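Local coordinates for protein melanophilin (Mus musculus, PDB 2ZET) that serves as a Rab effector in melanosome transport, linking melanosome-bound, GTP-activated Rab27A to the motor protein myosin Va, at residues L46-I50 against L116-V120; Y78-N83 against F94-S98; R86-C91 against G108-C114. One frame throughout, in Å; residues are numbered along the deposited sequence.

Contact 1. Residues L46-I50 against L116-V120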
ATOM      1  N   LEU B  46       4.703   9.493  16.262  1.00 57.90           N
ATOM      2  CA  LEU B  46       6.088   9.101  16.050  1.00 56.02           C
ATOM      3  C   LEU B  46       6.999  10.302  15.969  1.00 50.88           C
ATOM      4  O   LEU B  46       8.090  10.296  16.528  1.00 53.38           O
ATOM      5  CB  LEU B  46       6.231   8.292  14.766  1.00 59.14           C
ATOM      6  CG  LEU B  46       5.509   6.948  14.717  1.00 55.66           C
ATOM      7  CD1 LEU B  46       5.867   6.256  13.413  1.00 53.45           C
ATOM      8  CD2 LEU B  46       5.910   6.101  15.912  1.00 51.42           C
ATOM      9  N   LYS B  47       6.570  11.328  15.252  1.00 50.86           N
ATOM     10  CA  LYS B  47       7.383  12.521  15.134  1.00 50.97           C
ATOM     11  C   LYS B  47       7.512  13.105  16.520  1.00 53.00           C
ATOM     12  O   LYS B  47       8.497  13.771  16.843  1.00 54.31           O
ATOM     13  CB  LYS B  47       6.743  13.525  14.177  1.00 49.14           C
ATOM     14  CG  LYS B  47       6.847  13.102  12.724  1.00 56.67           C
ATOM     15  CD  LYS B  47       6.411  14.192  11.766  1.00 56.41           C
ATOM     16  CE  LYS B  47       6.741  13.797  10.326  1.00 65.14           C
ATOM     17  NZ  LYS B  47       6.486  14.865   9.320  1.00 60.25           N
ATOM     18  N   GLY B  48       6.519  12.829  17.354  1.00 52.42           N
ATOM     19  CA  GLY B  48       6.555  13.317  18.717  1.00 54.84           C
ATOM     20  C   GLY B  48       7.589  12.547  19.515  1.00 53.89           C
ATOM     21  O   GLY B  48       8.328  13.108  20.320  1.00 54.46           O
ATOM     22  N   LYS B  49       7.648  11.245  19.295  1.00 51.73           N
ATOM     23  CA  LYS B  49       8.614  10.458  20.007  1.00 49.79           C
ATOM     24  C   LYS B  49      10.035  10.814  19.597  1.00 56.01           C
ATOM     25  O   LYS B  49      10.929  10.824  20.440  1.00 60.82           O
ATOM     26  CB  LYS B  49       8.337   8.978  19.795  1.00 48.96           C
ATOM     27  CG  LYS B  49       7.051   8.559  20.465  1.00 56.68           C
ATOM     28  CD  LYS B  49       6.825   7.064  20.451  1.00 62.89           C
ATOM     29  CE  LYS B  49       5.423   6.766  20.957  1.00 67.01           C
ATOM     30  NZ  LYS B  49       5.124   5.311  20.989  1.00 76.19           N
ATOM     31  N   ILE B  50      10.261  11.132  18.325  1.00 49.54           N
ATOM     32  CA  ILE B  50      11.616  11.473  17.912  1.00 54.61           C
ATOM     33  C   ILE B  50      12.113  12.777  18.515  1.00 58.97           C
ATOM     34  O   ILE B  50      13.304  12.911  18.774  1.00 63.64           O
ATOM     35  CB  ILE B  50      11.771  11.575  16.385  1.00 55.82           C
ATOM     36  CG1 ILE B  50      11.481  10.224  15.734  1.00 60.30           C
ATOM     37  CG2 ILE B  50      13.202  12.013  16.033  1.00 42.25           C
ATOM     38  CD1 ILE B  50      11.500  10.266  14.206  1.00 71.95           C
ATOM     39  N   LEU B 116      12.547   4.621  14.567  1.00 60.19           N
ATOM     40  CA  LEU B 116      11.332   5.393  14.289  1.00 60.81           C
ATOM     41  C   LEU B 116      11.681   6.469  13.265  1.00 59.79           C
ATOM     42  O   LEU B 116      10.933   6.727  12.329  1.00 59.79           O
ATOM     43  CB  LEU B 116      10.799   6.064  15.566  1.00 58.53           C
ATOM     44  CG  LEU B 116      10.310   5.181  16.721  1.00 61.26           C
ATOM     45  CD1 LEU B 116       9.743   6.056  17.824  1.00 50.54           C
ATOM     46  CD2 LEU B 116       9.238   4.207  16.225  1.00 61.57           C
ATOM     47  N   ALA B 117      12.837   7.091  13.460  1.00 62.79           N
ATOM     48  CA  ALA B 117      13.311   8.140  12.578  1.00 60.01           C
ATOM     49  C   ALA B 117      13.217   7.694  11.135  1.00 60.11           C
ATOM     50  O   ALA B 117      12.915   8.497  10.254  1.00 62.56           O
ATOM     51  CB  ALA B 117      14.753   8.491  12.920  1.00 67.03           C
ATOM     52  N   ARG B 118      13.474   6.410  10.903  1.00 61.03           N
ATOM     53  CA  ARG B 118      13.431   5.845   9.558  1.00 61.10           C
ATOM     54  C   ARG B 118      12.031   5.419   9.076  1.00 61.50           C
ATOM     55  O   ARG B 118      11.698   5.611   7.905  1.00 62.87           O
ATOM     56  CB  ARG B 118      14.407   4.676   9.468  1.00 60.74           C
ATOM     57  CG  ARG B 118      14.488   4.069   8.094  1.00 72.17           C
ATOM     58  CD  ARG B 118      15.611   3.059   7.999  1.00 74.61           C
ATOM     59  NE  ARG B 118      15.464   2.242   6.800  1.00 87.65           N
ATOM     60  CZ  ARG B 118      16.479   1.880   6.024  1.00 94.50           C
ATOM     61  NH1 ARG B 118      17.712   2.270   6.332  1.00 93.80           N
ATOM     62  NH2 ARG B 118      16.261   1.131   4.946  1.00 95.38           N
ATOM     63  N   VAL B 119      11.220   4.839   9.958  1.00 56.06           N
ATOM     64  CA  VAL B 119       9.868   4.440   9.588  1.00 53.48           C
ATOM     65  C   VAL B 119       9.138   5.700   9.131  1.00 55.42           C
ATOM     66  O   VAL B 119       8.362   5.682   8.170  1.00 53.55           O
ATOM     67  CB  VAL B 119       9.121   3.815  10.798  1.00 58.51           C
ATOM     68  CG1 VAL B 119       7.618   3.702  10.527  1.00 62.56           C
ATOM     69  CG2 VAL B 119       9.685   2.438  11.081  1.00 65.20           C
ATOM     70  N   VAL B 120       9.410   6.802   9.823  1.00 56.30           N
ATOM     71  CA  VAL B 120       8.801   8.086   9.508  1.00 53.49           C
ATOM     72  C   VAL B 120       9.214   8.642   8.151  1.00 53.65           C
ATOM     73  O   VAL B 120       8.361   9.107   7.409  1.00 52.81           O
ATOM     74  CB  VAL B 120       9.123   9.128  10.595  1.00 50.18           C
ATOM     75  CG1 VAL B 120       8.891  10.531  10.068  1.00 42.44           C
ATOM     76  CG2 VAL B 120       8.241   8.882  11.806  1.00 49.79           C
TER

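Contact 2. Residues Y78-N83 against F94-S98. With ZN (zinc ion), chain H.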
ATOM      1  N   TYR B  78      23.877  -1.006  32.242  1.00 46.55           N
ATOM      2  CA  TYR B  78      24.185  -2.234  31.526  1.00 44.42           C
ATOM      3  C   TYR B  78      24.319  -3.497  32.377  1.00 46.77           C
ATOM      4  O   TYR B  78      23.647  -4.492  32.127  1.00 52.71           O
ATOM      5  CB  TYR B  78      25.469  -2.051  30.732  1.00 45.32           C
ATOM      6  CG  TYR B  78      25.351  -1.051  29.627  1.00 34.56           C
ATOM      7  CD1 TYR B  78      26.399  -0.198  29.331  1.00 39.37           C
ATOM      8  CD2 TYR B  78      24.192  -0.961  28.865  1.00 34.76           C
ATOM      9  CE1 TYR B  78      26.301   0.727  28.309  1.00 45.76           C
ATOM     10  CE2 TYR B  78      24.078  -0.032  27.833  1.00 37.43           C
ATOM     11  CZ  TYR B  78      25.136   0.809  27.566  1.00 44.00           C
ATOM     12  OH  TYR B  78      25.032   1.768  26.593  1.00 49.09           O
ATOM     13  N   ARG B  79      25.195  -3.465  33.376  1.00 49.70           N
ATOM     14  CA  ARG B  79      25.412  -4.631  34.222  1.00 52.70           C
ATOM     15  C   ARG B  79      24.152  -5.228  34.814  1.00 55.60           C
ATOM     16  O   ARG B  79      24.150  -6.375  35.247  1.00 63.92           O
ATOM     17  CB  ARG B  79      26.377  -4.293  35.358  1.00 48.77           C
ATOM     18  CG  ARG B  79      26.142  -2.945  36.003  1.00 50.34           C
ATOM     19  CD  ARG B  79      27.056  -2.766  37.192  1.00 49.77           C
ATOM     20  NE  ARG B  79      26.450  -3.254  38.425  1.00 52.05           N
ATOM     21  CZ  ARG B  79      25.694  -2.511  39.226  1.00 52.95           C
ATOM     22  NH1 ARG B  79      25.450  -1.245  38.928  1.00 50.13           N
ATOM     23  NH2 ARG B  79      25.188  -3.025  40.331  1.00 47.22           N
ATOM     24  N   LEU B  80      23.072  -4.463  34.819  1.00 55.00           N
ATOM     25  CA  LEU B  80      21.832  -4.944  35.408  1.00 57.36           C
ATOM     26  C   LEU B  80      20.918  -5.722  34.478  1.00 59.97           C
ATOM     27  O   LEU B  80      19.985  -6.372  34.938  1.00 60.20           O
ATOM     28  CB  LEU B  80      21.075  -3.759  35.997  1.00 57.39           C
ATOM     29  CG  LEU B  80      21.810  -3.098  37.160  1.00 58.92           C
ATOM     30  CD1 LEU B  80      21.232  -1.735  37.438  1.00 57.78           C
ATOM     31  CD2 LEU B  80      21.714  -4.002  38.375  1.00 47.11           C
ATOM     32  N   LEU B  81      21.208  -5.670  33.182  1.00 62.09           N
ATOM     33  CA  LEU B  81      20.390  -6.323  32.157  1.00 59.06           C
ATOM     34  C   LEU B  81      20.705  -7.786  31.883  1.00 66.65           C
ATOM     35  O   LEU B  81      21.735  -8.295  32.318  1.00 72.62           O
ATOM     36  CB  LEU B  81      20.513  -5.536  30.861  1.00 50.22           C
ATOM     37  CG  LEU B  81      20.228  -4.054  31.062  1.00 50.42           C
ATOM     38  CD1 LEU B  81      20.590  -3.276  29.836  1.00 56.55           C
ATOM     39  CD2 LEU B  81      18.768  -3.877  31.397  1.00 68.03           C
ATOM     40  N   LEU B  82      19.803  -8.451  31.155  1.00 67.76           N
ATOM     41  CA  LEU B  82      19.970  -9.855  30.785  1.00 67.11           C
ATOM     42  C   LEU B  82      20.332 -10.038  29.313  1.00 70.72           C
ATOM     43  O   LEU B  82      20.510 -11.157  28.840  1.00 80.57           O
ATOM     44  CB  LEU B  82      18.706 -10.656  31.088  1.00 64.60           C
ATOM     45  CG  LEU B  82      18.570 -11.250  32.486  1.00 58.53           C
ATOM     46  CD1 LEU B  82      17.433 -12.250  32.477  1.00 61.08           C
ATOM     47  CD2 LEU B  82      19.854 -11.942  32.886  1.00 53.93           C
ATOM     48  N   ASN B  83      20.426  -8.941  28.583  1.00 69.48           N
ATOM     49  CA  ASN B  83      20.796  -9.000  27.181  1.00 70.02           C
ATOM     50  C   ASN B  83      22.174  -8.363  27.076  1.00 64.96           C
ATOM     51  O   ASN B  83      22.850  -8.198  28.086  1.00 59.87           O
ATOM     52  CB  ASN B  83      19.780  -8.235  26.337  1.00 86.14           C
ATOM     53  CG  ASN B  83      19.368  -6.900  26.969  1.00 94.65           C
ATOM     54  OD1 ASN B  83      18.470  -6.851  27.824  1.00 98.00           O
ATOM     55  ND2 ASN B  83      20.030  -5.813  26.554  1.00 80.55           N
ATOM     56  N   PHE B  94      25.370   3.521  22.249  1.00 60.54           N
ATOM     57  CA  PHE B  94      24.993   2.182  22.664  1.00 59.20           C
ATOM     58  C   PHE B  94      23.659   2.168  23.356  1.00 53.70           C
ATOM     59  O   PHE B  94      23.273   3.134  23.998  1.00 59.51           O
ATOM     60  CB  PHE B  94      26.042   1.577  23.593  1.00 66.26           C
ATOM     61  CG  PHE B  94      27.408   1.505  22.994  1.00 73.48           C
ATOM     62  CD1 PHE B  94      28.149   2.666  22.773  1.00 79.83           C
ATOM     63  CD2 PHE B  94      27.963   0.278  22.657  1.00 78.19           C
ATOM     64  CE1 PHE B  94      29.428   2.609  22.228  1.00 79.23           C
ATOM     65  CE2 PHE B  94      29.243   0.205  22.108  1.00 85.50           C
ATOM     66  CZ  PHE B  94      29.976   1.376  21.893  1.00 87.29           C
ATOM     67  N   VAL B  95      22.962   1.049  23.223  1.00 47.45           N
ATOM     68  CA  VAL B  95      21.660   0.869  23.830  1.00 55.95           C
ATOM     69  C   VAL B  95      21.459  -0.613  24.119  1.00 58.66           C
ATOM     70  O   VAL B  95      22.135  -1.461  23.531  1.00 61.31           O
ATOM     71  CB  VAL B  95      20.547   1.341  22.892  1.00 57.38           C
ATOM     72  CG1 VAL B  95      20.781   2.774  22.499  1.00 52.86           C
ATOM     73  CG2 VAL B  95      20.521   0.475  21.661  1.00 54.75           C
ATOM     74  N   CYS B  96      20.525  -0.927  25.014  1.00 54.75           N
ATOM     75  CA  CYS B  96      20.268  -2.314  25.358  1.00 53.30           C
ATOM     76  C   CYS B  96      19.481  -2.996  24.255  1.00 55.77           C
ATOM     77  O   CYS B  96      18.981  -2.343  23.341  1.00 49.95           O
ATOM     78  CB  CYS B  96      19.515  -2.422  26.698  1.00 52.21           C
ATOM     79  SG  CYS B  96      17.739  -1.997  26.740  1.00 55.90           S
ATOM     80  N   LYS B  97      19.389  -4.318  24.341  1.00 59.13           N
ATOM     81  CA  LYS B  97      18.653  -5.101  23.359  1.00 63.47           C
ATOM     82  C   LYS B  97      17.222  -4.583  23.223  1.00 65.42           C
ATOM     83  O   LYS B  97      16.719  -4.374  22.118  1.00 71.97           O
ATOM     84  CB  LYS B  97      18.626  -6.579  23.782  1.00 65.90           C
ATOM     85  CG  LYS B  97      17.846  -7.513  22.838  1.00 73.57           C
ATOM     86  CD  LYS B  97      17.762  -8.952  23.367  1.00 69.04           C
ATOM     87  CE  LYS B  97      16.796  -9.794  22.534  1.00 72.42           C
ATOM     88  NZ  LYS B  97      16.665 -11.190  23.051  1.00 77.54           N
ATOM     89  N   SER B  98      16.576  -4.366  24.359  1.00 65.59           N
ATOM     90  CA  SER B  98      15.196  -3.902  24.378  1.00 63.78           C
ATOM     91  C   SER B  98      14.959  -2.578  23.664  1.00 58.15           C
ATOM     92  O   SER B  98      13.865  -2.324  23.179  1.00 65.63           O
ATOM     93  CB  SER B  98      14.724  -3.787  25.825  1.00 68.22           C
ATOM     94  OG  SER B  98      15.256  -4.846  26.611  1.00 80.13           O
TER
HETATM   95 ZN    ZN H 302      17.726   0.523  27.058  1.00 61.16          ZN

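Contact 3. Residues R86-C91 against G108-C114. With ZN (zinc ion), chain G.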
ATOM      1  N   ARG B  86      24.604  -2.863  22.568  1.00 55.38           N
ATOM      2  CA  ARG B  86      24.701  -2.787  21.094  1.00 52.52           C
ATOM      3  C   ARG B  86      24.927  -1.371  20.607  1.00 52.19           C
ATOM      4  O   ARG B  86      24.483  -0.428  21.235  1.00 67.70           O
ATOM      5  CB  ARG B  86      23.423  -3.293  20.442  1.00 47.21           C
ATOM      6  CG  ARG B  86      23.123  -4.703  20.790  1.00 57.87           C
ATOM      7  CD  ARG B  86      21.680  -5.009  20.618  1.00 58.01           C
ATOM      8  NE  ARG B  86      21.428  -6.406  20.922  1.00 60.56           N
ATOM      9  CZ  ARG B  86      20.332  -7.049  20.541  1.00 76.30           C
ATOM     10  NH1 ARG B  86      19.400  -6.406  19.847  1.00 84.33           N
ATOM     11  NH2 ARG B  86      20.170  -8.338  20.836  1.00 83.94           N
ATOM     12  N   GLN B  87      25.603  -1.227  19.474  1.00 48.84           N
ATOM     13  CA  GLN B  87      25.859   0.090  18.898  1.00 59.60           C
ATOM     14  C   GLN B  87      24.880   0.385  17.770  1.00 65.43           C
ATOM     15  O   GLN B  87      24.599  -0.487  16.946  1.00 73.71           O
ATOM     16  CB  GLN B  87      27.264   0.156  18.318  1.00 62.62           C
ATOM     17  CG  GLN B  87      28.288   0.849  19.173  1.00 71.58           C
ATOM     18  CD  GLN B  87      29.093   1.864  18.381  1.00 75.28           C
ATOM     19  OE1 GLN B  87      28.561   2.894  17.966  1.00 84.48           O
ATOM     20  NE2 GLN B  87      30.375   1.574  18.154  1.00 74.34           N
ATOM     21  N   CYS B  88      24.352   1.602  17.710  1.00 66.82           N
ATOM     22  CA  CYS B  88      23.446   1.910  16.612  1.00 71.66           C
ATOM     23  C   CYS B  88      24.321   2.133  15.395  1.00 75.65           C
ATOM     24  O   CYS B  88      25.291   2.887  15.466  1.00 73.53           O
ATOM     25  CB  CYS B  88      22.629   3.180  16.873  1.00 75.84           C
ATOM     26  SG  CYS B  88      21.382   3.507  15.571  1.00 65.79           S
ATOM     27  N   LEU B  89      23.989   1.481  14.285  1.00 78.23           N
ATOM     28  CA  LEU B  89      24.783   1.651  13.079  1.00 81.34           C
ATOM     29  C   LEU B  89      24.657   3.058  12.537  1.00 80.15           C
ATOM     30  O   LEU B  89      25.443   3.465  11.684  1.00 79.94           O
ATOM     31  CB  LEU B  89      24.364   0.651  12.001  1.00 82.31           C
ATOM     32  CG  LEU B  89      24.770  -0.803  12.270  1.00 95.27           C
ATOM     33  CD1 LEU B  89      24.569  -1.638  11.003  1.00 84.04           C
ATOM     34  CD2 LEU B  89      26.237  -0.859  12.723  1.00 93.57           C
ATOM     35  N   GLU B  90      23.680   3.801  13.059  1.00 81.19           N
ATOM     36  CA  GLU B  90      23.404   5.163  12.617  1.00 80.51           C
ATOM     37  C   GLU B  90      24.073   6.262  13.422  1.00 80.74           C
ATOM     38  O   GLU B  90      24.948   6.965  12.910  1.00 81.72           O
ATOM     39  CB  GLU B  90      21.898   5.410  12.612  1.00 86.75           C
ATOM     40  CG  GLU B  90      21.477   6.743  12.009  1.00 91.94           C
ATOM     41  CD  GLU B  90      21.918   6.904  10.559  1.00 95.35           C
ATOM     42  OE1 GLU B  90      21.834   5.925   9.786  1.00 97.35           O
ATOM     43  OE2 GLU B  90      22.339   8.019  10.187  1.00 97.52           O
ATOM     44  N   CYS B  91      23.647   6.433  14.672  1.00 80.05           N
ATOM     45  CA  CYS B  91      24.215   7.476  15.521  1.00 79.67           C
ATOM     46  C   CYS B  91      25.330   6.942  16.425  1.00 79.07           C
ATOM     47  O   CYS B  91      25.826   7.643  17.310  1.00 78.44           O
ATOM     48  CB  CYS B  91      23.119   8.117  16.367  1.00 75.59           C
ATOM     49  SG  CYS B  91      22.628   7.135  17.781  1.00 86.96           S
ATOM     50  N   GLY B 108      23.866  -5.697  11.627  1.00 96.71           N
ATOM     51  CA  GLY B 108      23.914  -4.781  12.757  1.00 90.49           C
ATOM     52  C   GLY B 108      22.589  -4.446  13.426  1.00 85.22           C
ATOM     53  O   GLY B 108      21.672  -5.271  13.443  1.00 80.41           O
ATOM     54  N   TRP B 109      22.498  -3.245  14.000  1.00 78.48           N
ATOM     55  CA  TRP B 109      21.278  -2.799  14.675  1.00 72.89           C
ATOM     56  C   TRP B 109      21.055  -1.283  14.591  1.00 72.55           C
ATOM     57  O   TRP B 109      21.887  -0.543  14.054  1.00 67.30           O
ATOM     58  CB  TRP B 109      21.308  -3.199  16.151  1.00 65.50           C
ATOM     59  CG  TRP B 109      21.780  -4.585  16.412  1.00 67.89           C
ATOM     60  CD1 TRP B 109      23.076  -5.024  16.426  1.00 71.07           C
ATOM     61  CD2 TRP B 109      20.971  -5.722  16.720  1.00 65.12           C
ATOM     62  NE1 TRP B 109      23.124  -6.364  16.729  1.00 61.40           N
ATOM     63  CE2 TRP B 109      21.846  -6.818  16.914  1.00 67.85           C
ATOM     64  CE3 TRP B 109      19.591  -5.925  16.854  1.00 69.39           C
ATOM     65  CZ2 TRP B 109      21.385  -8.099  17.234  1.00 72.21           C
ATOM     66  CZ3 TRP B 109      19.126  -7.201  17.170  1.00 77.37           C
ATOM     67  CH2 TRP B 109      20.024  -8.272  17.358  1.00 81.87           C
ATOM     68  N   LEU B 110      19.918  -0.844  15.136  1.00 71.37           N
ATOM     69  CA  LEU B 110      19.520   0.569  15.195  1.00 64.21           C
ATOM     70  C   LEU B 110      18.883   0.851  16.550  1.00 59.74           C
ATOM     71  O   LEU B 110      18.213  -0.016  17.106  1.00 62.49           O
ATOM     72  CB  LEU B 110      18.494   0.898  14.111  1.00 57.26           C
ATOM     73  CG  LEU B 110      18.930   0.977  12.651  1.00 46.63           C
ATOM     74  CD1 LEU B 110      17.730   1.377  11.809  1.00 39.83           C
ATOM     75  CD2 LEU B 110      20.059   1.979  12.495  1.00 40.27           C
ATOM     76  N   CYS B 111      19.083   2.056  17.077  1.00 52.12           N
ATOM     77  CA  CYS B 111      18.495   2.414  18.371  1.00 56.32           C
ATOM     78  C   CYS B 111      17.025   2.774  18.183  1.00 60.38           C
ATOM     79  O   CYS B 111      16.666   3.372  17.169  1.00 64.59           O
ATOM     80  CB  CYS B 111      19.257   3.582  19.008  1.00 43.86           C
ATOM     81  SG  CYS B 111      19.318   5.111  18.070  1.00 42.91           S
ATOM     82  N   ASP B 112      16.175   2.411  19.145  1.00 62.43           N
ATOM     83  CA  ASP B 112      14.739   2.690  19.029  1.00 70.93           C
ATOM     84  C   ASP B 112      14.379   4.058  18.452  1.00 65.60           C
ATOM     85  O   ASP B 112      13.339   4.215  17.819  1.00 66.96           O
ATOM     86  CB  ASP B 112      14.021   2.462  20.363  1.00 80.47           C
ATOM     87  CG  ASP B 112      13.280   1.122  20.391  1.00 93.30           C
ATOM     88  OD1 ASP B 112      12.480   0.890  19.458  1.00101.05           O
ATOM     89  OD2 ASP B 112      13.485   0.301  21.319  1.00 97.10           O
ATOM     90  N   PRO B 113      15.211   5.074  18.692  1.00 62.63           N
ATOM     91  CA  PRO B 113      14.864   6.367  18.113  1.00 55.91           C
ATOM     92  C   PRO B 113      15.184   6.346  16.622  1.00 54.04           C
ATOM     93  O   PRO B 113      14.318   6.602  15.796  1.00 48.65           O
ATOM     94  CB  PRO B 113      15.755   7.330  18.879  1.00 50.98           C
ATOM     95  CG  PRO B 113      15.805   6.711  20.210  1.00 66.56           C
ATOM     96  CD  PRO B 113      16.062   5.264  19.876  1.00 60.17           C
ATOM     97  N   CYS B 114      16.430   6.022  16.285  1.00 60.17           N
ATOM     98  CA  CYS B 114      16.857   5.966  14.888  1.00 63.29           C
ATOM     99  C   CYS B 114      15.935   5.092  14.040  1.00 66.17           C
ATOM    100  O   CYS B 114      15.768   5.339  12.843  1.00 63.53           O
ATOM    101  CB  CYS B 114      18.298   5.452  14.783  1.00 62.59           C
ATOM    102  SG  CYS B 114      19.605   6.665  15.211  1.00 67.42           S
TER
HETATM  103 ZN    ZN G 301      21.203   5.735  16.728  1.00 64.24          ZN

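Contact 1. Residues L46-I50 against L116-V120
Two helices of the N-terminal Rab-binding region of melanophilin run side by side here in roughly antiparallel sense: the local axes of 46-50 and 116-120 make an angle of 144° and come within 9.5 Å of each other. Each offers a ridge of apolar side chains spaced one turn apart, Leu46 and Ile50 on one helix, Leu116 and Val120 on the other, and the ridges interlock. The deepest hollow lies over Ala117, whose small methyl lets Ile50 reach the backbone itself, with Ile50 CD1 3.2 Å from Ala117 CA. Val120 CG2 enters the gap between Leu46 and Ile50 of the partner helix, 3.6 Å from Leu46 CB and 4.3 Å from Ile50 CD1. In return, Leu116 projects among Leu46, Lys49 and Ile50: its CD2 meets Leu46 CD2 at 3.8 Å and its CD1 lies 3.8 Å from Lys49 CB. Lysine suits the margin, since Lys47 can lend its methylenes, CE lying 3.9 Å from Val120 CG1, and still carry its charge outward. No hydrogen bond crosses; the join is made by shape and apolar packing. Helix 112-124 follows directly on strand 110-111 of the zinc finger, so this packing sets the finger against the long helix 19-60, while Arg118 and Val119 of the shorter helix also pack on the Rab27B chain.

Contact 2. Residues Y78-N83 against F94-S98
This contact belongs to the FYVE-type zinc finger, where the loop after the long helix 19-60 folds over a strand and the zinc-binding turn that follows it. Asn83, Tyr78 and Cys96 carry most of the buried surface. Asn83 directs its CA-to-CB bond toward the turn and lays its short amide side chain over Cys96 and Lys97; the backbones are close there, with Asn83 CA 5.9 Å from Lys97 CA, which is consistent with a short polar side chain at this place. Lys97 packs the aliphatic part of its side chain, as far as CD, beside Asn83, with Lys97 CD 3.7 Å from Asn83 CB, and its end then leads away.

At the other end, Tyr78 spans the gap with its ring. Its OH comes 3.2 Å from Phe94 CB, and its CZ lies 4.1 Å from the same carbon. The hydroxyl is hydrogen-bonded to the backbone O of Asn67, whose OD1 in turn bonds Phe94 N, so a tyrosine supplies both an apolar surface and a polar tip that needs a partner. A single 3-10 turn, closed by Leu81 N donating to Tyr78 O at 2.9 Å, brings Leu81 round between the two larger residues.

Cys96 joins this packing to the metal site, which Cys71, Cys74 and Cys99 complete. One side of its CB is covered by Leu81 CD1 at 3.4 Å, while Cys96 SG binds the zinc at 2.5 Å.

Contact 3. Residues R86-C91 against G108-C114
Four thiolates, Cys88 SG at 2.5 Å, Cys91 SG at 2.3 Å, Cys111 SG at 2.4 Å and Cys114 SG at 2.4 Å, bind one zinc ion and join the two segments. Beside them, Leu89 N donates to Trp109 O (2.9 Å) and Cys111 N to Cys88 SG (3.1 Å). Cys88 SG also accepts from Glu90 N at 3.4 Å, and Cys111, as N-cap of helix 112-124, accepts Cys114 N on its SG at 3.5 Å. Cysteine thus serves as both ligand and acceptor. This is a Cys4 site of the FYVE-type finger, its ligands drawn from two CxxC pairs. Farther out, the Arg86 guanidinium lies over Trp109 in a cation-pi interaction, CZ 3.5 Å from the six-membered ring centroid, while Arg86 CD makes a CH-pi contact, 4.1 Å from the five-membered ring centroid. Leu110 CD2 packs on Glu90 CB at 3.9 Å. The backbone angles of Gly108 call for glycine, since a CB would jam against the preceding carbonyl O, and also overlap Leu89 CD1.

Overall arrangement
Starting from the N terminus, helix 19-60 supplies 46-50, and the chain then travels through the whole zinc finger before 116-120 returns to it, so contact 1 closes the widest loop and the other two nest inside. Contacts 2 and 3 cross: 78-83 is followed by 86-91, then 94-98, then 108-114. The alternation matches the cross-brace of the finger, in which the cysteine pairs of the two zinc sites interleave. Strands 86-87 and 94-95 join contacts 2 and 3 directly, with Val95 N 2.9 Å from Arg86 O. Helix 112-124 carries the end of contact 3 straight on into contact 1, tying finger to long helix.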